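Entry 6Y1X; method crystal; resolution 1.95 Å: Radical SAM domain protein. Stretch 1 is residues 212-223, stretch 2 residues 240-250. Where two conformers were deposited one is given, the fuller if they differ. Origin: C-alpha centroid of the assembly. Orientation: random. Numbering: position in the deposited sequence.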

ATOM      1  N   LYS A 212       1.578  -1.441 -14.894  1.00 30.78           N
ATOM      2  CA  LYS A 212       1.237  -0.608 -13.751  1.00 22.29           C
ATOM      3  C   LYS A 212       2.506  -0.131 -13.061  1.00 25.32           C
ATOM      4  O   LYS A 212       3.533  -0.815 -13.062  1.00 26.45           O
ATOM      5  CB  LYS A 212       0.362  -1.358 -12.742  1.00 20.46           C
ATOM      6  CG  LYS A 212      -0.877  -2.007 -13.331  1.00 22.92           C
ATOM      7  CD  LYS A 212      -1.686  -1.008 -14.129  1.00 25.20           C
ATOM      8  CE  LYS A 212      -2.859  -1.685 -14.807  1.00 28.75           C
ATOM      9  NZ  LYS A 212      -3.669  -0.728 -15.608  1.00 35.76           N
ATOM     10  N   ILE A 213       2.436   1.060 -12.480  1.00 23.74           N
ATOM     11  CA  ILE A 213       3.559   1.616 -11.738  1.00 20.74           C
ATOM     12  C   ILE A 213       3.421   1.153 -10.296  1.00 22.21           C
ATOM     13  O   ILE A 213       2.444   1.486  -9.618  1.00 25.80           O
ATOM     14  CB  ILE A 213       3.581   3.148 -11.822  1.00 25.69           C
ATOM     15  CG1 ILE A 213       3.461   3.600 -13.281  1.00 25.58           C
ATOM     16  CG2 ILE A 213       4.846   3.693 -11.171  1.00 26.28           C
ATOM     17  CD1 ILE A 213       4.528   3.022 -14.184  1.00 24.20           C
ATOM     18  N   VAL A 214       4.396   0.382  -9.828  1.00 18.95           N
ATOM     19  CA  VAL A 214       4.303  -0.303  -8.547  1.00 17.65           C
ATOM     20  C   VAL A 214       5.249   0.346  -7.548  1.00 20.62           C
ATOM     21  O   VAL A 214       6.445   0.506  -7.824  1.00 19.93           O
ATOM     22  CB  VAL A 214       4.598  -1.803  -8.690  1.00 15.42           C
ATOM     23  CG1 VAL A 214       4.590  -2.485  -7.313  1.00 15.87           C
ATOM     24  CG2 VAL A 214       3.585  -2.440  -9.621  1.00 17.67           C
ATOM     25  N   LYS A 215       4.707   0.713  -6.394  1.00 19.41           N
ATOM     26  CA  LYS A 215       5.482   1.139  -5.240  0.56 19.88           C
ATOM     27  C   LYS A 215       5.366   0.076  -4.159  1.00 17.44           C
ATOM     28  O   LYS A 215       4.280  -0.455  -3.920  1.00 18.22           O
ATOM     29  CB  LYS A 215       4.984   2.495  -4.735  0.56 19.73           C
ATOM     30  CG  LYS A 215       5.358   2.857  -3.307  0.56 21.73           C
ATOM     31  CD  LYS A 215       5.090   4.344  -3.071  0.56 25.47           C
ATOM     32  CE  LYS A 215       4.766   4.651  -1.621  0.56 25.08           C
ATOM     33  NZ  LYS A 215       3.412   4.160  -1.240  0.56 28.70           N
ATOM     34  N   VAL A 216       6.479  -0.243  -3.509  1.00 16.49           N
ATOM     35  CA  VAL A 216       6.466  -1.218  -2.426  1.00 16.70           C
ATOM     36  C   VAL A 216       6.800  -0.490  -1.134  1.00 20.64           C
ATOM     37  O   VAL A 216       7.829   0.191  -1.044  1.00 19.85           O
ATOM     38  CB  VAL A 216       7.431  -2.378  -2.692  1.00 14.31           C
ATOM     39  CG1 VAL A 216       7.677  -3.165  -1.404  1.00 11.97           C
ATOM     40  CG2 VAL A 216       6.848  -3.274  -3.770  1.00 13.74           C
ATOM     41  N   ASN A 217       5.911  -0.601  -0.151  1.00 17.25           N
ATOM     42  CA  ASN A 217       6.194  -0.165   1.206  1.00 21.47           C
ATOM     43  C   ASN A 217       6.793  -1.316   1.997  1.00 20.91           C
ATOM     44  O   ASN A 217       6.371  -2.466   1.852  1.00 23.25           O
ATOM     45  CB  ASN A 217       4.917   0.290   1.915  1.00 23.14           C
ATOM     46  CG  ASN A 217       4.320   1.543   1.321  1.00 23.18           C
ATOM     47  OD1 ASN A 217       4.986   2.310   0.623  1.00 21.04           O
ATOM     48  ND2 ASN A 217       3.051   1.776   1.626  1.00 29.01           N
ATOM     49  N   THR A 218       7.749  -1.000   2.865  1.00 19.17           N
ATOM     50  CA  THR A 218       8.244  -1.965   3.839  1.00 16.84           C
ATOM     51  C   THR A 218       8.302  -1.294   5.198  1.00 22.11           C
ATOM     52  O   THR A 218       8.914  -0.228   5.338  1.00 20.26           O
ATOM     53  CB  THR A 218       9.633  -2.502   3.472  1.00 19.42           C
ATOM     54  OG1 THR A 218       9.576  -3.180   2.212  1.00 17.46           O
ATOM     55  CG2 THR A 218      10.147  -3.463   4.549  1.00 17.65           C
ATOM     56  N   VAL A 219       7.648  -1.901   6.186  1.00 19.57           N
ATOM     57  CA  VAL A 219       7.724  -1.420   7.562  1.00 19.39           C
ATOM     58  C   VAL A 219       9.018  -1.965   8.142  1.00 19.69           C
ATOM     59  O   VAL A 219       9.231  -3.182   8.164  1.00 18.78           O
ATOM     60  CB  VAL A 219       6.509  -1.867   8.391  1.00 22.02           C
ATOM     61  CG1 VAL A 219       6.587  -1.297   9.801  1.00 16.20           C
ATOM     62  CG2 VAL A 219       5.224  -1.428   7.720  1.00 22.17           C
ATOM     63  N   LEU A 220       9.887  -1.069   8.597  1.00 19.14           N
ATOM     64  CA  LEU A 220      11.173  -1.472   9.149  1.00 20.09           C
ATOM     65  C   LEU A 220      10.987  -1.843  10.613  1.00 19.53           C
ATOM     66  O   LEU A 220      10.790  -0.970  11.461  1.00 20.46           O
ATOM     67  CB  LEU A 220      12.182  -0.343   8.971  1.00 20.17           C
ATOM     68  CG  LEU A 220      13.642  -0.660   9.274  1.00 30.98           C
ATOM     69  CD1 LEU A 220      14.174  -1.706   8.308  1.00 25.74           C
ATOM     70  CD2 LEU A 220      14.449   0.625   9.185  1.00 31.50           C
ATOM     71  N   ILE A 221      11.086  -3.132  10.914  1.00 15.57           N
ATOM     72  CA  ILE A 221      10.790  -3.658  12.244  1.00 20.17           C
ATOM     73  C   ILE A 221      12.090  -4.158  12.856  1.00 21.45           C
ATOM     74  O   ILE A 221      12.576  -5.233  12.480  1.00 26.40           O
ATOM     75  CB  ILE A 221       9.737  -4.776  12.182  1.00 20.28           C
ATOM     76  CG1 ILE A 221       8.481  -4.286  11.450  1.00 16.56           C
ATOM     77  CG2 ILE A 221       9.394  -5.255  13.582  1.00 19.20           C
ATOM     78  CD1 ILE A 221       7.602  -5.425  10.893  1.00 18.35           C
ATOM     79  N   PRO A 222      12.691  -3.416  13.783  1.00 20.47           N
ATOM     80  CA  PRO A 222      13.993  -3.821  14.327  1.00 25.98           C
ATOM     81  C   PRO A 222      13.928  -5.203  14.954  1.00 24.28           C
ATOM     82  O   PRO A 222      12.985  -5.535  15.677  1.00 23.52           O
ATOM     83  CB  PRO A 222      14.286  -2.740  15.371  1.00 30.05           C
ATOM     84  CG  PRO A 222      13.578  -1.540  14.848  1.00 27.03           C
ATOM     85  CD  PRO A 222      12.299  -2.077  14.252  1.00 20.97           C
ATOM     86  N   GLY A 223      14.921  -6.026  14.624  1.00 29.80           N
ATOM     87  CA  GLY A 223      14.998  -7.376  15.127  1.00 21.48           C
ATOM     88  C   GLY A 223      14.193  -8.401  14.362  1.00 22.99           C
ATOM     89  O   GLY A 223      14.323  -9.598  14.648  1.00 34.33           O
ATOM     90  N   GLY A 240      10.713  -5.585 -11.274  1.00 20.24           N
ATOM     91  CA  GLY A 240      10.231  -4.413 -11.978  1.00 24.50           C
ATOM     92  C   GLY A 240       9.464  -3.406 -11.157  1.00 25.99           C
ATOM     93  O   GLY A 240       8.799  -2.542 -11.737  1.00 27.09           O
ATOM     94  N   VAL A 241       9.525  -3.489  -9.827  1.00 23.08           N
ATOM     95  CA  VAL A 241       8.947  -2.448  -8.987  1.00 16.03           C
ATOM     96  C   VAL A 241       9.659  -1.126  -9.237  1.00 20.32           C
ATOM     97  O   VAL A 241      10.873  -1.082  -9.474  1.00 25.00           O
ATOM     98  CB  VAL A 241       9.017  -2.875  -7.511  1.00 18.73           C
ATOM     99  CG1 VAL A 241       8.665  -1.719  -6.587  1.00 20.62           C
ATOM    100  CG2 VAL A 241       8.070  -4.040  -7.279  1.00 21.74           C
ATOM    101  N   PHE A 242       8.894  -0.038  -9.225  1.00 19.30           N
ATOM    102  CA  PHE A 242       9.456   1.249  -9.606  1.00 20.58           C
ATOM    103  C   PHE A 242      10.148   1.947  -8.443  1.00 23.25           C
ATOM    104  O   PHE A 242      11.229   2.516  -8.620  1.00 28.04           O
ATOM    105  CB  PHE A 242       8.358   2.152 -10.169  1.00 25.41           C
ATOM    106  CG  PHE A 242       8.817   3.550 -10.451  1.00 30.67           C
ATOM    107  CD1 PHE A 242       9.645   3.821 -11.525  1.00 31.58           C
ATOM    108  CD2 PHE A 242       8.432   4.592  -9.626  1.00 30.14           C
ATOM    109  CE1 PHE A 242      10.074   5.112 -11.775  1.00 31.70           C
ATOM    110  CE2 PHE A 242       8.858   5.884  -9.872  1.00 29.96           C
ATOM    111  CZ  PHE A 242       9.679   6.142 -10.945  1.00 25.59           C
ATOM    112  N   ILE A 243       9.567   1.902  -7.245  1.00 22.34           N
ATOM    113  CA  ILE A 243      10.112   2.653  -6.122  1.00 19.29           C
ATOM    114  C   ILE A 243       9.815   1.907  -4.828  1.00 22.64           C
ATOM    115  O   ILE A 243       8.820   1.190  -4.715  1.00 22.51           O
ATOM    116  CB  ILE A 243       9.558   4.100  -6.106  1.00 21.25           C
ATOM    117  CG1 ILE A 243      10.314   4.979  -5.106  1.00 25.14           C
ATOM    118  CG2 ILE A 243       8.057   4.110  -5.856  1.00 21.42           C
ATOM    119  CD1 ILE A 243       9.964   6.446  -5.207  1.00 24.72           C
ATOM    120  N   HIS A 244      10.680   2.107  -3.836  1.00 21.85           N
ATOM    121  CA  HIS A 244      10.622   1.404  -2.562  1.00 18.60           C
ATOM    122  C   HIS A 244      10.522   2.434  -1.448  1.00 16.76           C
ATOM    123  O   HIS A 244      11.319   3.378  -1.399  1.00 15.94           O
ATOM    124  CB  HIS A 244      11.878   0.556  -2.373  1.00 12.90           C
ATOM    125  CG  HIS A 244      11.806  -0.412  -1.233  1.00 13.70           C
ATOM    126  ND1 HIS A 244      12.931  -0.992  -0.689  1.00 18.32           N
ATOM    127  CD2 HIS A 244      10.752  -0.931  -0.560  1.00 15.40           C
ATOM    128  CE1 HIS A 244      12.575  -1.813   0.283  1.00 17.10           C
ATOM    129  NE2 HIS A 244      11.258  -1.800   0.377  1.00 16.49           N
ATOM    130  N   ASN A 245       9.569   2.240  -0.542  1.00 15.15           N
ATOM    131  CA  ASN A 245       9.335   3.176   0.555  1.00 20.74           C
ATOM    132  C   ASN A 245       9.524   2.428   1.869  1.00 19.60           C
ATOM    133  O   ASN A 245       8.635   1.690   2.307  1.00 19.98           O
ATOM    134  CB  ASN A 245       7.939   3.780   0.444  1.00 20.89           C
ATOM    135  CG  ASN A 245       7.581   4.649   1.632  1.00 31.34           C
ATOM    136  OD1 ASN A 245       8.451   5.241   2.265  1.00 33.34           O
ATOM    137  ND2 ASN A 245       6.292   4.721   1.945  1.00 34.59           N
ATOM    138  N   VAL A 246      10.666   2.631   2.509  1.00 19.38           N
ATOM    139  CA  VAL A 246      10.947   2.007   3.795  1.00 17.50           C
ATOM    140  C   VAL A 246      10.450   2.917   4.907  1.00 23.68           C
ATOM    141  O   VAL A 246      10.896   4.062   5.032  1.00 26.52           O
ATOM    142  CB  VAL A 246      12.444   1.705   3.945  1.00 23.30           C
ATOM    143  CG1 VAL A 246      12.708   1.004   5.265  1.00 25.15           C
ATOM    144  CG2 VAL A 246      12.908   0.842   2.780  1.00 22.21           C
ATOM    145  N   MET A 247       9.514   2.414   5.703  1.00 19.43           N
ATOM    146  CA  MET A 247       8.851   3.173   6.747  1.00 24.20           C
ATOM    147  C   MET A 247       9.260   2.649   8.113  1.00 23.29           C
ATOM    148  O   MET A 247       9.236   1.432   8.333  1.00 22.62           O
ATOM    149  CB  MET A 247       7.328   3.083   6.596  1.00 32.71           C
ATOM    150  CG  MET A 247       6.817   3.313   5.186  1.00 39.14           C
ATOM    151  SD  MET A 247       5.036   3.036   5.061  1.00 44.25           S
ATOM    152  CE  MET A 247       4.931   1.301   5.461  1.00 41.27           C
ATOM    153  N   PRO A 248       9.622   3.517   9.055  1.00 24.63           N
ATOM    154  CA  PRO A 248       9.917   3.045  10.411  1.00 24.14           C
ATOM    155  C   PRO A 248       8.672   2.470  11.076  1.00 25.49           C
ATOM    156  O   PRO A 248       7.559   2.969  10.892  1.00 24.83           O
ATOM    157  CB  PRO A 248      10.417   4.308  11.123  1.00 27.13           C
ATOM    158  CG  PRO A 248       9.756   5.429  10.388  1.00 30.89           C
ATOM    159  CD  PRO A 248       9.734   4.983   8.943  1.00 28.00           C
ATOM    160  N   LEU A 249       8.864   1.373  11.808  1.00 23.02           N
ATOM    161  CA  LEU A 249       7.803   0.831  12.648  1.00 22.45           C
ATOM    162  C   LEU A 249       7.207   1.908  13.543  1.00 22.44           C
ATOM    163  O   LEU A 249       7.931   2.713  14.137  1.00 18.32           O
ATOM    164  CB  LEU A 249       8.342  -0.316  13.510  1.00 26.99           C
ATOM    165  CG  LEU A 249       7.413  -0.831  14.615  1.00 22.81           C
ATOM    166  CD1 LEU A 249       6.234  -1.590  14.019  1.00 23.82           C
ATOM    167  CD2 LEU A 249       8.151  -1.700  15.618  1.00 25.00           C
ATOM    168  N   ILE A 250       5.879   1.942  13.597  1.00 24.66           N
ATOM    169  CA  ILE A 250       5.146   2.661  14.635  1.00 27.90           C
ATOM    170  C   ILE A 250       4.767   1.613  15.673  1.00 23.22           C
ATOM    171  O   ILE A 250       3.854   0.813  15.428  1.00 25.88           O
ATOM    172  CB  ILE A 250       3.902   3.372  14.077  1.00 30.96           C
ATOM    173  CG1 ILE A 250       4.279   4.325  12.940  1.00 26.63           C
ATOM    174  CG2 ILE A 250       3.173   4.125  15.188  1.00 27.43           C
ATOM    175  CD1 ILE A 250       5.107   5.501  13.393  1.00 32.95           C
TER
HETATM  176  O   HOH W   1       6.344  -0.734 -11.510  1.00 22.98           O

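Two neighbouring parallel strands, 213-220 and 243-248, meet here along a regular ladder of backbone hydrogen bonds, and the residues that cover the most surface, M247, L249 and V216, show how side chains exploit that ladder.

M247 contributes most. Its backbone is bonded in the alternating manner of a parallel pair: M247 N donates to T218 O at 2.7 Å, nearly straight at 176°, and L220 N donates to M247 O at 2.6 Å and 174°. The same carbonyl receives a CA-H...O contact from V219, with V219 CA 3.3 Å from M247 O. One residue therefore grips the strand on both sides of its register partner V219. The side chain leaves CA on the face shared by K215, N217, V219, I243 and N245, but with chi values m, t, m its end comes back nearer the other strand. The terminal methyl lands between two residues of that face, with M247 CE 3.6 Å from V219 CG2 and 3.7 Å from N217 CB. A long, flexible chain thus covers more than its own rung.

L249 lies just past the strand, yet the ladder reaches it: L249 N donates to L220 O at 3.1 Å, with a more bent angle of 146°. Its CB points sideways, and the side chain lies along the last residues of the other strand and the loop after it, with L249 CB 3.3 Å from L220 O and 4.2 Å from V219 CG1, and L249 CD2 4.3 Å from I221 CG2 and 4.4 Å from P222 CD. Apolar cover continues beyond the regular pairing.

V216 works near the other end. V216 N donates to I243 O at 3.0 Å, and V216 O accepts from N245 N at 2.7 Å. Its side chain shares a face with H244, T218, V246 and L220, and V216 CG2 packs against V241 CG1 at 3.7 Å. Before the regular rungs begin, V214 O takes a good bond from F242 N at 2.9 Å and a weak one from I243 N at 3.5 Å.

Polar side chains also link up, a pair on one face and a group of three on the other. H244 NE2 donates to T218 OG1 at 2.8 Å, a diagonal link made at the edge of the imidazole ring. On the opposite face, N245 ND2 donates to its register partner at N217 OD1, 3.0 Å away, and the same oxygen accepts from K215 NZ at 3.1 Å. Water 1 joins the entry points, accepting from V214 N at 2.8 Å and donating to G240 O at 3.1 Å.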